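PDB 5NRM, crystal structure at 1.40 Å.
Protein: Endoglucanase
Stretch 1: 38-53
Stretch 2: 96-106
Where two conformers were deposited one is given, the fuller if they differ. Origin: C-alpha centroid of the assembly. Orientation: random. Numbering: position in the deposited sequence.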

# COMPACT_ATOMS: atom_id res chain seq x y z
N THR A 38 1.69 4.97 -2.63
CA THR A 38 2.96 5.02 -3.34
C THR A 38 3.94 5.70 -2.40
O THR A 38 3.63 6.69 -1.78
N VAL A 39 5.18 5.16 -2.36
CA VAL A 39 6.34 5.78 -1.68
C VAL A 39 7.40 6.14 -2.70
O VAL A 39 7.81 5.28 -3.46
N THR A 40 7.77 7.39 -2.75
CA THR A 40 8.89 7.88 -3.55
C THR A 40 10.09 8.04 -2.65
O THR A 40 9.97 8.34 -1.46
N TYR A 41 11.27 7.88 -3.23
CA TYR A 41 12.54 8.06 -2.49
C TYR A 41 13.55 8.66 -3.42
O TYR A 41 13.53 8.45 -4.66
N ASP A 42 14.55 9.28 -2.81
CA ASP A 42 15.60 9.93 -3.64
C ASP A 42 16.60 8.87 -4.11
O ASP A 42 17.53 8.43 -3.38
N ALA A 43 16.38 8.42 -5.35
CA ALA A 43 17.18 7.30 -5.86
C ALA A 43 18.58 7.78 -6.21
O ALA A 43 19.43 6.93 -6.44
N THR A 44 18.88 9.09 -6.18
CA THR A 44 20.26 9.51 -6.41
C THR A 44 21.12 9.24 -5.19
O THR A 44 22.35 9.22 -5.31
N LYS A 45 20.48 8.98 -4.04
CA LYS A 45 21.19 8.72 -2.80
C LYS A 45 20.94 7.34 -2.18
O LYS A 45 21.73 6.90 -1.38
N LEU A 46 19.85 6.70 -2.56
CA LEU A 46 19.42 5.48 -1.95
C LEU A 46 19.20 4.43 -3.01
O LEU A 46 18.54 4.69 -4.05
N GLU A 47 19.62 3.24 -2.69
CA GLU A 47 19.38 2.03 -3.51
C GLU A 47 18.36 1.16 -2.72
O GLU A 47 18.67 0.68 -1.64
N TYR A 48 17.14 1.01 -3.26
CA TYR A 48 16.16 0.12 -2.63
C TYR A 48 16.53 -1.31 -2.73
O TYR A 48 16.84 -1.80 -3.82
N ILE A 49 16.50 -1.99 -1.60
CA ILE A 49 16.85 -3.42 -1.54
C ILE A 49 15.57 -4.30 -1.35
O ILE A 49 15.33 -5.27 -2.10
N SER A 50 14.76 -3.94 -0.37
CA SER A 50 13.56 -4.73 -0.08
C SER A 50 12.66 -3.95 0.85
O SER A 50 13.04 -2.90 1.43
N GLY A 51 11.45 -4.47 1.02
CA GLY A 51 10.48 -3.87 1.88
C GLY A 51 9.73 -4.94 2.60
O GLY A 51 9.28 -5.90 1.94
N ASP A 52 9.59 -4.77 3.91
CA ASP A 52 8.99 -5.78 4.78
C ASP A 52 7.81 -5.24 5.51
O ASP A 52 7.74 -4.10 5.91
N ALA A 53 6.87 -6.13 5.79
CA ALA A 53 5.69 -5.78 6.59
C ALA A 53 6.16 -5.41 7.99
O ALA A 53 7.08 -6.04 8.50
N ASN A 96 8.70 -1.61 6.77
CA ASN A 96 10.16 -1.28 6.92
C ASN A 96 10.77 -1.29 5.54
O ASN A 96 10.76 -2.36 4.90
N LEU A 97 11.33 -0.16 5.12
CA LEU A 97 11.90 -0.02 3.83
C LEU A 97 13.42 -0.15 4.02
O LEU A 97 14.01 0.64 4.74
N ASN A 98 14.01 -1.08 3.32
CA ASN A 98 15.46 -1.33 3.43
C ASN A 98 16.23 -0.81 2.23
O ASN A 98 15.97 -1.19 1.09
N PHE A 99 17.09 0.17 2.47
CA PHE A 99 17.96 0.75 1.47
C PHE A 99 19.44 0.52 1.79
O PHE A 99 19.82 0.41 2.94
N ASN A 100 20.29 0.61 0.75
CA ASN A 100 21.70 0.89 0.91
C ASN A 100 21.89 2.38 0.54
O ASN A 100 21.35 2.83 -0.47
N ILE A 101 22.59 3.13 1.38
CA ILE A 101 22.91 4.47 1.12
C ILE A 101 24.11 4.51 0.21
O ILE A 101 25.18 3.99 0.58
N LYS A 102 24.01 5.22 -0.94
CA LYS A 102 25.10 5.26 -1.87
C LYS A 102 26.34 5.89 -1.20
O LYS A 102 26.23 6.90 -0.50
N SER A 103 27.50 5.32 -1.51
CA SER A 103 28.75 5.80 -0.92
C SER A 103 29.12 7.22 -1.36
O SER A 103 29.82 7.88 -0.62
N SER A 104 28.58 7.71 -2.48
CA SER A 104 28.80 9.06 -3.02
C SER A 104 28.03 10.15 -2.32
O SER A 104 28.32 11.30 -2.53
N ALA A 105 27.01 9.78 -1.55
CA ALA A 105 26.11 10.75 -1.00
C ALA A 105 26.82 11.58 0.08
O ALA A 105 27.54 11.04 0.90
N ALA A 106 26.60 12.90 0.07
CA ALA A 106 27.32 13.81 0.93
C ALA A 106 26.83 13.74 2.36
O ALA A 106 25.62 13.80 2.59

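The two stretches form an antiparallel β-sheet contact between strands 46-53 and 96-101, with an apolar cluster on one face and amide-rich polar pairs on the other. Paired backbone bonds fix the register: Glu47 N to Asn100 O is 2.8 Å and Asp52 N to Asn96 O is 2.9 Å. A β-bulge between Tyr48 and Ser50 shifts it by one, so Asn98 O accepts from Ile49 N at 2.9 Å and, weakly, from Ser50 N at 3.3 Å.

Leu46, Tyr48, Leu97, Phe99 and Ile101 share the apolar face. Phe99 (m, chi2 -80°) is its centre, with 103 Å² covered by the other stretch. Leu46 (m, t) sets CD1 over the Phe99 ring, 4.1 Å from its centroid and 6° off the normal, a CH-pi contact; its CD2 lies 4.0 Å from Ile101 CG1. Tyr48 (t) turns its edge toward the Phe99 face, offset, with planes at 66°. From strand 38-41, Tyr41 (p) brings CG to 3.6 Å from Phe99 CE1, the rings oblique at 57°, and Val39 (t) places CG1 4.0 Å from Leu97 CD1.

On the opposite face, Asn98 (m) uses one amide nitrogen twice: ND2 donates to Ser50 OG (Ser50 p) at 2.8 Å and to Asp52 OD2 (Asp52 m) at 3.1 Å, bridging the two side chains. Asn100 (m) similarly donates ND2 to Glu47 OE1 at 3.2 Å, the Glu47 chain being extended (t, t).

Beyond the strand end, Lys102 (m, then t throughout) points toward stretch 1; its extended chain carries NZ to Ala43 O at 2.8 Å, while its backbone N donates to Lys45 O at 2.9 Å. Two waters complete the contact. One links Thr44 O and Ser104 OG, each 2.9 Å from the water O; the other donates to Ala53 O at 3.1 Å and Asn96 OD1 at 2.8 Å, measured from its O.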

# COMPACT_ATOMS: atom_id res chain seq x y z
CB THR A 38 2.84 5.84 -4.60
OG1 THR A 38 1.93 5.24 -5.50
CG2 THR A 38 4.18 5.99 -5.36
CB VAL A 39 6.95 4.88 -0.59
CG1 VAL A 39 8.13 5.60 0.07
CG2 VAL A 39 5.93 4.45 0.42
CB THR A 40 8.57 9.11 -4.38
OG1 THR A 40 8.13 10.13 -3.53
CG2 THR A 40 7.50 8.75 -5.38
CB TYR A 41 12.96 6.76 -1.82
CG TYR A 41 13.27 5.66 -2.79
CD1 TYR A 41 14.58 5.49 -3.32
CD2 TYR A 41 12.29 4.77 -3.21
CE1 TYR A 41 14.85 4.52 -4.26
CE2 TYR A 41 12.55 3.80 -4.13
CZ TYR A 41 13.83 3.64 -4.67
OH TYR A 41 14.11 2.68 -5.64
CB ASP A 42 16.32 11.00 -2.82
CG ASP A 42 17.39 11.73 -3.57
OD1 ASP A 42 17.72 11.31 -4.70
OD2 ASP A 42 17.89 12.74 -3.01
CB ALA A 43 16.54 6.64 -7.07
CB THR A 44 20.36 11.01 -6.74
OG1 THR A 44 20.16 11.83 -5.58
CG2 THR A 44 19.47 11.35 -7.87
CB LYS A 45 20.84 9.77 -1.80
CG LYS A 45 21.26 11.17 -2.23
CD LYS A 45 20.86 12.18 -1.16
CE LYS A 45 20.90 13.60 -1.74
NZ LYS A 45 21.24 14.53 -0.67
CB LEU A 46 18.12 5.64 -1.16
CG LEU A 46 18.03 6.69 -0.05
CD1 LEU A 46 16.60 6.82 0.41
CD2 LEU A 46 19.02 6.41 1.11
CB GLU A 47 20.65 1.27 -3.75
CG GLU A 47 20.45 -0.03 -4.53
CD GLU A 47 21.62 -1.07 -4.40
OE1 GLU A 47 22.54 -1.06 -3.51
OE2 GLU A 47 21.55 -2.05 -5.22
CB TYR A 48 14.80 0.36 -3.24
CG TYR A 48 13.69 -0.49 -2.66
CD1 TYR A 48 13.16 -0.18 -1.43
CD2 TYR A 48 13.15 -1.57 -3.39
CE1 TYR A 48 12.12 -0.88 -0.91
CE2 TYR A 48 12.11 -2.28 -2.83
CZ TYR A 48 11.57 -1.88 -1.62
OH TYR A 48 10.47 -2.65 -1.19
CB ILE A 49 17.87 -3.69 -0.44
CG1 ILE A 49 19.15 -2.88 -0.81
CG2 ILE A 49 18.17 -5.18 -0.29
CD1 ILE A 49 19.85 -3.28 -2.08
CB SER A 50 13.98 -6.05 0.63
OG SER A 50 14.53 -5.78 1.92
CB ASP A 52 10.05 -6.28 5.78
CG ASP A 52 11.18 -7.04 5.13
OD1 ASP A 52 10.86 -7.94 4.33
OD2 ASP A 52 12.33 -6.74 5.48
CB ALA A 53 4.76 -6.96 6.68
CB ASN A 96 10.81 -2.30 7.85
CG ASN A 96 10.29 -2.16 9.27
OD1 ASN A 96 9.64 -3.14 9.84
ND2 ASN A 96 10.53 -1.03 9.85
CB LEU A 97 11.50 1.30 3.22
CG LEU A 97 10.00 1.59 3.14
CD1 LEU A 97 9.85 3.01 2.54
CD2 LEU A 97 9.26 0.50 2.35
CB ASN A 98 15.70 -2.84 3.57
CG ASN A 98 14.90 -3.44 4.68
OD1 ASN A 98 15.07 -3.00 5.82
ND2 ASN A 98 14.11 -4.48 4.40
CB PHE A 99 17.74 2.28 1.48
CG PHE A 99 16.33 2.70 1.13
CD1 PHE A 99 15.91 2.76 -0.20
CD2 PHE A 99 15.42 2.99 2.16
CE1 PHE A 99 14.60 3.22 -0.47
CE2 PHE A 99 14.17 3.44 1.89
CZ PHE A 99 13.75 3.50 0.56
CB ASN A 100 22.49 0.02 -0.03
CG ASN A 100 22.57 -1.42 0.39
OD1 ASN A 100 22.48 -1.75 1.58
ND2 ASN A 100 22.67 -2.30 -0.57
CB ILE A 101 23.20 5.24 2.43
CG1 ILE A 101 22.04 5.14 3.41
CG2 ILE A 101 23.45 6.72 2.11
CD1 ILE A 101 22.32 5.59 4.81
CB LYS A 102 24.71 5.97 -3.15
CG LYS A 102 23.60 5.19 -3.84
CD LYS A 102 23.23 5.81 -5.19
CE LYS A 102 22.26 4.96 -5.99
NZ LYS A 102 21.85 5.69 -7.25
CB SER A 103 29.93 4.86 -1.21
OG SER A 103 30.01 4.57 -2.63
CB SER A 104 28.36 9.13 -4.49
OG SER A 104 26.97 8.87 -4.57
CB ALA A 105 24.88 10.06 -0.44
CB ALA A 106 27.15 15.26 0.42
O HOH W 1 24.56 10.17 -3.71
O HOH W 2 10.11 -5.78 9.13